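Local atomic coordinates of STM4351 (Salmonella enterica, PDB entry 2Y7I), a protein that binds arginine with high specificity in the periplasm as a member of the bacterial solute-binding protein 3 family. Residues R6-G11 with D200-E205; V35-C40 with C47-Q52; V96-K101 with N144-L149. One frame throughout, in Å; residues are numbered along the deposited sequence.

STM4351 illustrates how a two-lobed binding protein is held together by contacts of very different reach. From the N terminus, strand 7-12 opens interaction 1, which closes only at helix 200-214, and the other two contacts are nested inside that long loop. Interaction 2 closes a short loop between helix 31-42 and strand 46-51, a parallel neighbour of strand 7-12, and it touches interaction 1 through packing of Phe-10 on Cys-47 and Phe-49. Interaction 3 follows in series with interaction 2 and ties strand 95-100 to helix 142-150. It belongs to the other sheet, on the opposite side of the chain's centre, with its own centre about 36 Å from that of interaction 1.

Interaction 1. Residues R6-G11 with D200-E205; sequences RTLHFG and DALLQE. With ZN (zinc ion), chain E.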
loop_
_atom_site.group_PDB
_atom_site.type_symbol
_atom_site.label_atom_id
_atom_site.label_comp_id
_atom_site.label_asym_id
_atom_site.label_seq_id
_atom_site.Cartn_x
_atom_site.Cartn_y
_atom_site.Cartn_z
ATOM N N ARG A 6 13.292 -1.770 -22.053
ATOM C CA ARG A 6 13.927 -0.667 -21.339
ATOM C C ARG A 6 14.381 -1.167 -19.967
ATOM O O ARG A 6 13.708 -1.994 -19.345
ATOM C CB ARG A 6 12.984 0.541 -21.216
ATOM C CG ARG A 6 11.758 0.319 -20.342
ATOM C CD ARG A 6 10.760 1.488 -20.402
ATOM N NE ARG A 6 11.230 2.685 -19.701
ATOM C CZ ARG A 6 10.426 3.573 -19.120
ATOM N NH1 ARG A 6 9.110 3.396 -19.140
ATOM N NH2 ARG A 6 10.934 4.635 -18.513
ATOM N N THR A 7 15.541 -0.690 -19.521
ATOM C CA THR A 7 16.122 -1.136 -18.267
ATOM C C THR A 7 16.374 0.061 -17.362
ATOM O O THR A 7 17.124 0.975 -17.713
ATOM C CB THR A 7 17.426 -1.956 -18.488
ATOM O OG1 THR A 7 17.128 -3.109 -19.281
ATOM C CG2 THR A 7 18.015 -2.421 -17.156
ATOM N N LEU A 8 15.723 0.039 -16.202
ATOM C CA LEU A 8 15.848 1.081 -15.207
ATOM C C LEU A 8 16.983 0.716 -14.247
ATOM O O LEU A 8 16.952 -0.342 -13.597
ATOM C CB LEU A 8 14.517 1.227 -14.467
ATOM C CG LEU A 8 14.186 2.485 -13.669
ATOM C CD1 LEU A 8 14.345 3.741 -14.527
ATOM C CD2 LEU A 8 12.751 2.381 -13.143
ATOM N N HIS A 9 17.993 1.583 -14.185
ATOM C CA HIS A 9 19.194 1.327 -13.389
ATOM C C HIS A 9 19.050 1.977 -12.013
ATOM O O HIS A 9 18.970 3.199 -11.913
ATOM C CB HIS A 9 20.446 1.842 -14.119
ATOM C CG HIS A 9 20.630 1.263 -15.492
ATOM N ND1 HIS A 9 20.165 1.882 -16.633
ATOM C CD2 HIS A 9 21.226 0.119 -15.905
ATOM C CE1 HIS A 9 20.469 1.145 -17.689
ATOM N NE2 HIS A 9 21.109 0.069 -17.274
ATOM N N PHE A 10 18.994 1.149 -10.971
ATOM C CA PHE A 10 18.878 1.605 -9.590
ATOM C C PHE A 10 20.220 1.513 -8.898
ATOM O O PHE A 10 20.959 0.551 -9.095
ATOM C CB PHE A 10 17.915 0.721 -8.803
ATOM C CG PHE A 10 16.466 1.027 -9.033
ATOM C CD1 PHE A 10 15.782 0.439 -10.095
ATOM C CD2 PHE A 10 15.772 1.872 -8.163
ATOM C CE1 PHE A 10 14.412 0.707 -10.297
ATOM C CE2 PHE A 10 14.403 2.149 -8.363
ATOM C CZ PHE A 10 13.730 1.567 -9.430
ATOM N N GLY A 11 20.524 2.518 -8.084
ATOM C CA GLY A 11 21.655 2.461 -7.169
ATOM C C GLY A 11 21.105 2.174 -5.788
ATOM O O GLY A 11 20.037 2.678 -5.422
ATOM N N ASP A 200 11.288 14.737 -14.487
ATOM C CA ASP A 200 9.881 14.608 -14.095
ATOM C C ASP A 200 9.108 13.499 -14.802
ATOM O O ASP A 200 8.212 12.905 -14.202
ATOM C CB ASP A 200 9.120 15.930 -14.250
ATOM C CG ASP A 200 7.729 15.865 -13.633
ATOM O OD1 ASP A 200 7.639 15.800 -12.389
ATOM O OD2 ASP A 200 6.735 15.853 -14.394
ATOM N N ALA A 201 9.428 13.235 -16.072
ATOM C CA ALA A 201 8.721 12.192 -16.826
ATOM C C ALA A 201 8.966 10.827 -16.187
ATOM O O ALA A 201 8.041 10.035 -15.993
ATOM C CB ALA A 201 9.146 12.190 -18.291
ATOM N N LEU A 202 10.220 10.556 -15.854
ATOM C CA LEU A 202 10.538 9.331 -15.161
ATOM C C LEU A 202 9.879 9.314 -13.775
ATOM O O LEU A 202 9.284 8.313 -13.388
ATOM C CB LEU A 202 12.053 9.162 -15.059
ATOM C CG LEU A 202 12.669 7.912 -14.425
ATOM C CD1 LEU A 202 12.867 8.133 -12.963
ATOM C CD2 LEU A 202 11.840 6.651 -14.675
ATOM N N LEU A 203 9.993 10.412 -13.030
ATOM C CA LEU A 203 9.417 10.467 -11.682
ATOM C C LEU A 203 7.917 10.162 -11.699
ATOM O O LEU A 203 7.431 9.386 -10.870
ATOM C CB LEU A 203 9.672 11.830 -11.040
ATOM C CG LEU A 203 9.088 12.068 -9.649
ATOM C CD1 LEU A 203 9.780 11.195 -8.624
ATOM C CD2 LEU A 203 9.256 13.537 -9.303
ATOM N N GLN A 204 7.185 10.765 -12.640
ATOM C CA GLN A 204 5.734 10.548 -12.714
ATOM C C GLN A 204 5.356 9.128 -13.160
ATOM O O GLN A 204 4.314 8.605 -12.765
ATOM C CB GLN A 204 5.033 11.619 -13.561
ATOM C CG GLN A 204 5.127 13.063 -12.999
ATOM C CD GLN A 204 5.200 13.158 -11.463
ATOM O OE1 GLN A 204 4.477 12.464 -10.734
ATOM N NE2 GLN A 204 6.079 14.032 -10.973
ATOM N N GLU A 205 6.210 8.507 -13.970
ATOM C CA GLU A 205 6.029 7.106 -14.332
ATOM C C GLU A 205 6.160 6.243 -13.088
ATOM O O GLU A 205 5.363 5.329 -12.874
ATOM C CB GLU A 205 7.089 6.665 -15.319
ATOM C CG GLU A 205 6.777 6.932 -16.757
ATOM C CD GLU A 205 7.712 6.144 -17.652
ATOM O OE1 GLU A 205 8.862 6.589 -17.847
ATOM O OE2 GLU A 205 7.309 5.056 -18.112
HETATM ZN ZN ZN E . 19.558 3.824 -17.030
HETATM O O HOH W 1 21.359 4.754 -16.298
#
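Two flat groups, the guanidinium of Arg-6 and the carboxylate of Glu-205, meet edge to edge with their planes only 17° apart, while the His-9 ring has the carbonyl carbon of Thr-7 over one face. The contact lays helix 200-214 against strand 7-12, the central strand of the three-stranded parallel sheet in one lobe of this periplasmic binding protein fold. The salt bridge is an end-on, two-pronged grip. NH1 of Arg-6 reaches OE2 of Glu-205 at 2.7 Å, almost straight at 171° and on the syn lone pair. The second prong, from NH2 of Arg-6 to OE1 of Glu-205 at 2.9 Å, also comes on the syn side but stands somewhat out of the carboxylate plane. Bonding each nitrogen to a separate oxygen resists rotation of either group. A bend at chi3 (-72°) turns the end of the Arg-6 chain to face the glutamate, which arrives from the opposite direction.

Deeper in, CD1 of Leu-8 meets CD2 of Leu-202 at 3.8 Å, so a buried apolar contact lies behind the exposed Arg-6. Leu-8 also rests on Cys-40 of helix 31-42. His-9, next along the strand, takes no part in the helix contact: its ND1 binds a zinc ion at 2.1 Å, with Asp-67 as a second protein ligand and a water 2.2 Å from the metal.

Interaction 2. Residues V35-C40 with C47-Q52; sequences VANAVC and CSFTNQ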
loop_
_atom_site.group_PDB
_atom_site.type_symbol
_atom_site.label_atom_id
_atom_site.label_comp_id
_atom_site.label_asym_id
_atom_site.label_seq_id
_atom_site.Cartn_x
_atom_site.Cartn_y
_atom_site.Cartn_z
ATOM N N VAL A 35 10.003 -4.072 -3.966
ATOM C CA VAL A 35 9.329 -2.843 -4.368
ATOM C C VAL A 35 9.820 -2.361 -5.744
ATOM O O VAL A 35 9.005 -2.128 -6.639
ATOM C CB VAL A 35 9.461 -1.714 -3.299
ATOM C CG1 VAL A 35 8.919 -0.388 -3.831
ATOM C CG2 VAL A 35 8.708 -2.086 -2.016
ATOM N N ALA A 36 11.136 -2.218 -5.913
ATOM C CA ALA A 36 11.679 -1.726 -7.193
ATOM C C ALA A 36 11.312 -2.637 -8.377
ATOM O O ALA A 36 10.965 -2.154 -9.463
ATOM C CB ALA A 36 13.197 -1.528 -7.097
ATOM N N ASN A 37 11.387 -3.949 -8.164
ATOM C CA ASN A 37 11.014 -4.910 -9.208
ATOM C C ASN A 37 9.541 -4.775 -9.597
ATOM O O ASN A 37 9.199 -4.808 -10.778
ATOM C CB ASN A 37 11.338 -6.347 -8.787
ATOM C CG ASN A 37 12.799 -6.729 -9.056
ATOM O OD1 ASN A 37 13.337 -6.450 -10.122
ATOM N ND2 ASN A 37 13.428 -7.389 -8.097
ATOM N N ALA A 38 8.679 -4.596 -8.596
ATOM C CA ALA A 38 7.246 -4.430 -8.837
ATOM C C ALA A 38 6.972 -3.140 -9.618
ATOM O O ALA A 38 6.159 -3.125 -10.547
ATOM C CB ALA A 38 6.467 -4.455 -7.504
ATOM N N VAL A 39 7.664 -2.065 -9.241
ATOM C CA VAL A 39 7.598 -0.793 -9.975
ATOM C C VAL A 39 8.047 -0.967 -11.437
ATOM O O VAL A 39 7.340 -0.541 -12.361
ATOM C CB VAL A 39 8.420 0.305 -9.264
ATOM C CG1 VAL A 39 8.573 1.570 -10.143
ATOM C CG2 VAL A 39 7.776 0.644 -7.927
ATOM N N CYS A 40 9.199 -1.608 -11.641
ATOM C CA CYS A 40 9.679 -1.922 -12.997
ATOM C C CYS A 40 8.688 -2.749 -13.828
ATOM O O CYS A 40 8.478 -2.461 -15.022
ATOM C CB CYS A 40 11.046 -2.606 -12.948
ATOM S SG CYS A 40 12.322 -1.440 -12.492
ATOM N N CYS A 47 14.925 -4.369 -14.479
ATOM C CA CYS A 47 15.563 -3.691 -13.354
ATOM C C CYS A 47 17.043 -4.068 -13.252
ATOM O O CYS A 47 17.408 -5.236 -13.394
ATOM C CB CYS A 47 14.851 -4.067 -12.058
ATOM S SG CYS A 47 15.202 -2.949 -10.731
ATOM N N SER A 48 17.890 -3.074 -13.016
ATOM C CA SER A 48 19.300 -3.323 -12.762
ATOM C C SER A 48 19.740 -2.598 -11.492
ATOM O O SER A 48 19.380 -1.439 -11.292
ATOM C CB SER A 48 20.143 -2.879 -13.955
ATOM O OG SER A 48 21.475 -3.321 -13.793
ATOM N N PHE A 49 20.512 -3.280 -10.644
ATOM C CA PHE A 49 20.995 -2.683 -9.392
ATOM C C PHE A 49 22.508 -2.532 -9.342
ATOM O O PHE A 49 23.247 -3.422 -9.770
ATOM C CB PHE A 49 20.544 -3.497 -8.182
ATOM C CG PHE A 49 19.064 -3.478 -7.963
ATOM C CD1 PHE A 49 18.462 -2.424 -7.295
ATOM C CD2 PHE A 49 18.271 -4.517 -8.436
ATOM C CE1 PHE A 49 17.084 -2.401 -7.104
ATOM C CE2 PHE A 49 16.895 -4.504 -8.241
ATOM C CZ PHE A 49 16.305 -3.443 -7.572
ATOM N N THR A 50 22.953 -1.394 -8.815
ATOM C CA THR A 50 24.368 -1.160 -8.529
ATOM C C THR A 50 24.486 -0.947 -7.024
ATOM O O THR A 50 23.764 -0.121 -6.454
ATOM C CB THR A 50 24.904 0.056 -9.308
ATOM O OG1 THR A 50 24.700 -0.164 -10.705
ATOM C CG2 THR A 50 26.406 0.281 -9.049
ATOM N N ASN A 51 25.375 -1.713 -6.395
ATOM C CA ASN A 51 25.588 -1.696 -4.956
ATOM C C ASN A 51 26.866 -0.916 -4.614
ATOM O O ASN A 51 27.959 -1.284 -5.040
ATOM C CB ASN A 51 25.655 -3.149 -4.450
ATOM C CG ASN A 51 26.063 -3.269 -2.989
ATOM O OD1 ASN A 51 26.682 -4.260 -2.601
ATOM N ND2 ASN A 51 25.717 -2.288 -2.176
ATOM N N GLN A 52 26.711 0.181 -3.878
ATOM C CA GLN A 52 27.847 1.046 -3.498
ATOM C C GLN A 52 27.509 1.727 -2.167
ATOM O O GLN A 52 26.385 1.587 -1.676
ATOM C CB GLN A 52 28.169 2.061 -4.603
ATOM C CG GLN A 52 27.051 3.060 -4.914
ATOM C CD GLN A 52 27.373 3.960 -6.108
ATOM O OE1 GLN A 52 27.527 3.490 -7.238
ATOM N NE2 GLN A 52 27.467 5.265 -5.859
#
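Helix 35-40 and strand 47-51 run at 147° to one another, closer to antiparallel than to perpendicular, and their axes approach to 9.1 Å. They converge toward the turn that joins them, where the CA atoms of Cys-40 and Cys-47 are 6.2 Å apart. Together with strand 7-12 they form a beta-alpha-beta crossover: helix 31-42 carries the chain between two parallel neighbours of the sheet and covers it on the way. Other sides of this helix meet further helices, with Val-39 on Ala-209 and Leu-210 of helix 200-214, and Ala-38 on Met-222 of helix 217-227.

Cys-47 is the middle of the contact, pointing its side chain at the helix and touched by Asn-37 and Cys-40, about one turn apart, and more loosely by Ala-36. SG of Cys-40 sits 3.7 Å from CB of Cys-47, and the same sulfur is 3.7 Å from SG of Cys-47, far beyond a disulfide bond, so the two cysteines simply pack against each other. Phe-10 of strand 7-12 touches both of them as well as Ala-36, and adds to the layer between helix and sheet.

Farther from the turn the gap is filled by a ring. Phe-49 extends back toward the helix and presents its rim to it, with CZ 3.7 Å from CB of Ala-36. The small methyl of Ala-36 lets the aromatic edge come close to the backbone, with OD1 of Asn-37 also near the rim. At the exposed border lies Asn-37. With its CG anti to the carbonyl carbon (chi1 -84°), the amide swings over toward the strand, and OD1 of Asn-37 comes to rest 3.4 Å from CB of Cys-47.

Interaction 3. Residues V96-K101 with N144-L149; sequences VVVTRK and NAFTDL
Strand 96-100 passes beside helix 144-149 with the CA atoms of Val-98 and Leu-149 9.0 Å apart, a separation bridged mainly by side chains. One valine does nearly all the work on the strand side. Val-98 holds CG1 between its backbone N and carbonyl carbon (chi1 54°), and this methyl serves both partners on the helix. It meets Phe-146 in the plane of the ring, at the edge, with CG1 of Val-98 3.9 Å from CE1 of Phe-146; the two side chains cross at about a right angle. Leu-149 brings CD2 to 4.1 Å from the same CG1 of Val-98, and that methyl also lies beside the valine carbonyl oxygen.

The contact belongs to the lobe built on the mixed five-stranded sheet, with helix 142-150 packed over strand 95-100 and its antiparallel neighbour 156-160. Val-157 of that neighbour touches all three residues, and Trp-167 stacks with the ring of Phe-146. A hydrogen bond from Asp-148 to Tyr-139 ties the same helix to another part of the lobe. Because the touching residues are buried and meet chiefly through carbon, helix and strand are joined here by van der Waals fit and burial of apolar surface.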
loop_
_atom_site.group_PDB
_atom_site.type_symbol
_atom_site.label_atom_id
_atom_site.label_comp_id
_atom_site.label_asym_id
_atom_site.label_seq_id
_atom_site.Cartn_x
_atom_site.Cartn_y
_atom_site.Cartn_z
ATOM N N VAL A 96 17.094 3.382 16.690
ATOM C CA VAL A 96 17.454 2.721 17.933
ATOM C C VAL A 96 18.954 2.489 18.017
ATOM O O VAL A 96 19.654 2.434 16.988
ATOM C CB VAL A 96 16.686 1.370 18.126
ATOM C CG1 VAL A 96 15.162 1.593 18.247
ATOM C CG2 VAL A 96 16.998 0.373 17.021
ATOM N N VAL A 97 19.445 2.349 19.246
ATOM C CA VAL A 97 20.813 1.914 19.483
ATOM C C VAL A 97 20.752 0.450 19.874
ATOM O O VAL A 97 19.852 0.034 20.602
ATOM C CB VAL A 97 21.503 2.693 20.626
ATOM C CG1 VAL A 97 22.983 2.293 20.734
ATOM C CG2 VAL A 97 21.375 4.196 20.393
ATOM N N VAL A 98 21.684 -0.338 19.350
ATOM C CA VAL A 98 21.894 -1.685 19.861
ATOM C C VAL A 98 23.194 -1.694 20.668
ATOM O O VAL A 98 24.191 -1.131 20.235
ATOM C CB VAL A 98 21.871 -2.754 18.746
ATOM C CG1 VAL A 98 22.889 -2.430 17.596
ATOM C CG2 VAL A 98 22.053 -4.158 19.332
ATOM N N THR A 99 23.145 -2.274 21.872
ATOM C CA THR A 99 24.316 -2.381 22.750
ATOM C C THR A 99 24.358 -3.799 23.290
ATOM O O THR A 99 23.448 -4.576 23.031
ATOM C CB THR A 99 24.262 -1.385 23.938
ATOM O OG1 THR A 99 23.326 -1.842 24.929
ATOM C CG2 THR A 99 23.887 0.048 23.458
ATOM N N ARG A 100 25.397 -4.139 24.046
ATOM C CA ARG A 100 25.359 -5.370 24.827
ATOM C C ARG A 100 24.120 -5.308 25.733
ATOM O O ARG A 100 23.811 -4.253 26.273
ATOM C CB ARG A 100 26.635 -5.516 25.654
ATOM C CG ARG A 100 27.822 -6.072 24.867
ATOM C CD ARG A 100 29.155 -5.914 25.607
ATOM N NE ARG A 100 28.991 -5.696 27.049
ATOM C CZ ARG A 100 29.042 -4.503 27.652
ATOM N NH1 ARG A 100 29.254 -3.387 26.945
ATOM N NH2 ARG A 100 28.873 -4.425 28.968
ATOM N N LYS A 101 23.414 -6.428 25.876
ATOM C CA LYS A 101 22.115 -6.460 26.553
ATOM C C LYS A 101 22.238 -5.977 28.001
ATOM O O LYS A 101 23.058 -6.469 28.747
ATOM C CB LYS A 101 21.532 -7.880 26.492
ATOM C CG LYS A 101 20.208 -8.085 27.193
ATOM C CD LYS A 101 19.726 -9.528 27.012
ATOM C CE LYS A 101 20.674 -10.521 27.688
ATOM N NZ LYS A 101 20.438 -11.939 27.257
ATOM N N ASN A 144 30.387 -3.411 8.878
ATOM C CA ASN A 144 31.636 -3.114 9.585
ATOM C C ASN A 144 31.384 -2.567 10.991
ATOM O O ASN A 144 32.164 -2.809 11.911
ATOM C CB ASN A 144 32.457 -2.106 8.790
ATOM C CG ASN A 144 32.822 -2.619 7.409
ATOM O OD1 ASN A 144 32.454 -2.025 6.404
ATOM N ND2 ASN A 144 33.541 -3.731 7.361
ATOM N N ALA A 145 30.307 -1.801 11.127
ATOM C CA ALA A 145 29.885 -1.237 12.417
ATOM C C ALA A 145 29.555 -2.362 13.402
ATOM O O ALA A 145 30.068 -2.390 14.528
ATOM C CB ALA A 145 28.688 -0.307 12.229
ATOM N N PHE A 146 28.724 -3.307 12.963
ATOM C CA PHE A 146 28.384 -4.484 13.789
ATOM C C PHE A 146 29.607 -5.307 14.190
ATOM O O PHE A 146 29.735 -5.723 15.349
ATOM C CB PHE A 146 27.351 -5.368 13.082
ATOM C CG PHE A 146 25.977 -4.759 13.007
ATOM C CD1 PHE A 146 25.375 -4.220 14.145
ATOM C CD2 PHE A 146 25.281 -4.726 11.804
ATOM C CE1 PHE A 146 24.110 -3.660 14.084
ATOM C CE2 PHE A 146 24.011 -4.163 11.728
ATOM C CZ PHE A 146 23.423 -3.625 12.871
ATOM N N THR A 147 30.516 -5.530 13.244
ATOM C CA THR A 147 31.766 -6.218 13.541
ATOM C C THR A 147 32.524 -5.509 14.660
ATOM O O THR A 147 33.016 -6.145 15.597
ATOM C CB THR A 147 32.658 -6.338 12.280
ATOM O OG1 THR A 147 31.938 -7.045 11.267
ATOM C CG2 THR A 147 33.950 -7.089 12.587
ATOM N N ASP A 148 32.614 -4.187 14.551
ATOM C CA ASP A 148 33.306 -3.379 15.550
ATOM C C ASP A 148 32.599 -3.352 16.899
ATOM O O ASP A 148 33.250 -3.244 17.937
ATOM C CB ASP A 148 33.526 -1.963 15.029
ATOM C CG ASP A 148 34.790 -1.845 14.185
ATOM O OD1 ASP A 148 35.388 -2.885 13.828
ATOM O OD2 ASP A 148 35.196 -0.705 13.883
ATOM N N LEU A 149 31.272 -3.444 16.887
ATOM C CA LEU A 149 30.512 -3.594 18.128
ATOM C C LEU A 149 30.859 -4.915 18.821
ATOM O O LEU A 149 31.121 -4.953 20.021
ATOM C CB LEU A 149 29.003 -3.508 17.856
ATOM C CG LEU A 149 28.027 -3.746 19.018
ATOM C CD1 LEU A 149 28.171 -2.706 20.133
ATOM C CD2 LEU A 149 26.598 -3.797 18.526
#